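Local coordinates for protein Hia (Haemophilus influenzae, PDB 1S7M) that acts as a homotrimeric autotransporter adhesin of the outer membrane, this fragment being its binding domain 1, which probably takes part in host recognition, at residues Q76-D79 with A80-G83. Residues are numbered along the deposited sequence; the frame is centred on the assembly and turned at random.
Sequences QNDD and AYKG
D78 and A80 are joined by an Asx turn: OD1 of D78 accepts the backbone N-H of A80 at 2.9 Å, in a fairly straight bond (165° at the hydrogen). The turn lies in the HiaBD2_N (GIN) family region of this trimeric autotransporter adhesin, at the start of the loop between helix 70-77 and strand 85-86. The donor comes from above the carboxylate plane. A chi1 of -173° turns the D78 carboxylate away from its own N, toward A80 N. The same OD1 also lies 3.3 Å from A80 CB. Backbone and side chain of D78 work together here, because its carbonyl O takes the N-H of Y81 at 2.9 Å and closes a type I beta turn over residues 78-81. A second type I turn overlaps it, its longer bond running from K82 N to D79 O at 3.2 Å. K82 turns its aliphatic root to this second turn, with CB 3.4 Å from D79 O. The other carboxylate oxygen, D78 OD2, meets the edge of the Y81 ring, 3.8 Å from CE1; the carboxylate and ring planes stand 63° apart, and D78 CB packs against the neighbouring CD1. The helix gives way at D78, and the two turns lead the chain on toward strand 85-86. Further out, Q76 hydrogen-bonds through its amide to G59 and D60, and Q132 NE2 donates to both A80 O and K82 O. The turn is linked to the trimer interface by Y81 OH, hydrogen-bonded to OE2 of E138 of the second subunit.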
ATOM      1  N   GLN A  76      -6.839 -16.873   6.759  1.00 23.47           N
ATOM      2  CA  GLN A  76      -6.390 -17.789   5.709  1.00 26.17           C
ATOM      3  C   GLN A  76      -7.562 -18.632   5.196  1.00 27.33           C
ATOM      4  O   GLN A  76      -7.705 -18.822   3.998  1.00 25.96           O
ATOM      5  CB  GLN A  76      -5.296 -18.744   6.229  1.00 26.93           C
ATOM      6  CG  GLN A  76      -4.989 -19.922   5.284  1.00 24.89           C
ATOM      7  CD  GLN A  76      -4.308 -19.521   3.979  1.00 25.78           C
ATOM      8  OE1 GLN A  76      -3.940 -18.366   3.773  1.00 27.20           O
ATOM      9  NE2 GLN A  76      -4.133 -20.484   3.091  1.00 23.48           N
ATOM     10  N   ASN A  77      -8.391 -19.128   6.113  1.00 28.33           N
ATOM     11  CA  ASN A  77      -9.538 -19.948   5.736  1.00 30.43           C
ATOM     12  C   ASN A  77     -10.866 -19.206   5.457  1.00 32.64           C
ATOM     13  O   ASN A  77     -11.808 -19.833   4.989  1.00 32.60           O
ATOM     14  CB  ASN A  77      -9.815 -21.002   6.814  1.00 31.62           C
ATOM     15  CG  ASN A  77      -8.609 -21.875   7.117  1.00 31.69           C
ATOM     16  OD1 ASN A  77      -7.997 -22.446   6.225  1.00 32.15           O
ATOM     17  ND2 ASN A  77      -8.271 -21.977   8.388  1.00 33.32           N
ATOM     18  N   ASP A  78     -10.961 -17.905   5.739  1.00 31.56           N
ATOM     19  CA  ASP A  78     -12.215 -17.188   5.503  1.00 31.95           C
ATOM     20  C   ASP A  78     -12.301 -16.604   4.082  1.00 33.06           C
ATOM     21  O   ASP A  78     -11.477 -15.781   3.682  1.00 34.28           O
ATOM     22  CB  ASP A  78     -12.382 -16.081   6.546  1.00 33.65           C
ATOM     23  CG  ASP A  78     -13.740 -15.392   6.467  1.00 34.36           C
ATOM     24  OD1 ASP A  78     -14.461 -15.553   5.456  1.00 35.07           O
ATOM     25  OD2 ASP A  78     -14.084 -14.669   7.420  1.00 37.67           O
ATOM     26  N   ASP A  79     -13.304 -17.025   3.318  1.00 32.59           N
ATOM     27  CA  ASP A  79     -13.455 -16.542   1.937  1.00 32.87           C
ATOM     28  C   ASP A  79     -13.580 -15.019   1.826  1.00 29.45           C
ATOM     29  O   ASP A  79     -13.271 -14.436   0.792  1.00 31.62           O
ATOM     30  CB  ASP A  79     -14.656 -17.229   1.262  1.00 38.29           C
ATOM     31  CG  ASP A  79     -14.461 -18.744   1.130  1.00 44.36           C
ATOM     32  OD1 ASP A  79     -13.398 -19.167   0.611  1.00 46.39           O
ATOM     33  OD2 ASP A  79     -15.363 -19.513   1.547  1.00 48.18           O
ATOM     34  N   ALA A  80     -14.028 -14.374   2.889  1.00 26.55           N
ATOM     35  CA  ALA A  80     -14.159 -12.927   2.892  1.00 25.14           C
ATOM     36  C   ALA A  80     -12.785 -12.262   2.683  1.00 23.47           C
ATOM     37  O   ALA A  80     -12.685 -11.151   2.114  1.00 20.42           O
ATOM     38  CB  ALA A  80     -14.767 -12.483   4.208  1.00 25.07           C
ATOM     39  N   TYR A  81     -11.731 -12.950   3.132  1.00 20.55           N
ATOM     40  CA  TYR A  81     -10.355 -12.442   3.010  1.00 22.74           C
ATOM     41  C   TYR A  81      -9.578 -12.934   1.803  1.00 23.52           C
ATOM     42  O   TYR A  81      -8.472 -12.458   1.522  1.00 23.08           O
ATOM     43  CB  TYR A  81      -9.547 -12.782   4.276  1.00 19.74           C
ATOM     44  CG  TYR A  81     -10.054 -12.039   5.487  1.00 19.51           C
ATOM     45  CD1 TYR A  81     -11.204 -12.451   6.141  1.00 17.22           C
ATOM     46  CD2 TYR A  81      -9.430 -10.862   5.918  1.00 19.50           C
ATOM     47  CE1 TYR A  81     -11.735 -11.712   7.195  1.00 20.25           C
ATOM     48  CE2 TYR A  81      -9.949 -10.122   6.960  1.00 19.06           C
ATOM     49  CZ  TYR A  81     -11.097 -10.546   7.588  1.00 21.80           C
ATOM     50  OH  TYR A  81     -11.618  -9.808   8.613  1.00 25.76           O
ATOM     51  N   LYS A  82     -10.159 -13.878   1.074  1.00 26.25           N
ATOM     52  CA  LYS A  82      -9.484 -14.485  -0.060  1.00 25.71           C
ATOM     53  C   LYS A  82      -8.880 -13.535  -1.068  1.00 26.11           C
ATOM     54  O   LYS A  82      -9.575 -12.703  -1.647  1.00 26.62           O
ATOM     55  CB  LYS A  82     -10.438 -15.433  -0.771  1.00 31.35           C
ATOM     56  CG  LYS A  82      -9.809 -16.773  -1.108  1.00 35.17           C
ATOM     57  CD  LYS A  82      -9.187 -16.777  -2.468  1.00 38.63           C
ATOM     58  CE  LYS A  82      -8.566 -18.131  -2.749  1.00 40.33           C
ATOM     59  NZ  LYS A  82      -7.984 -18.171  -4.111  1.00 44.36           N
ATOM     60  N   GLY A  83      -7.579 -13.682  -1.297  1.00 24.91           N
ATOM     61  CA  GLY A  83      -6.912 -12.818  -2.247  1.00 24.97           C
ATOM     62  C   GLY A  83      -6.301 -11.566  -1.645  1.00 21.74           C
ATOM     63  O   GLY A  83      -5.478 -10.922  -2.287  1.00 24.22           O
TER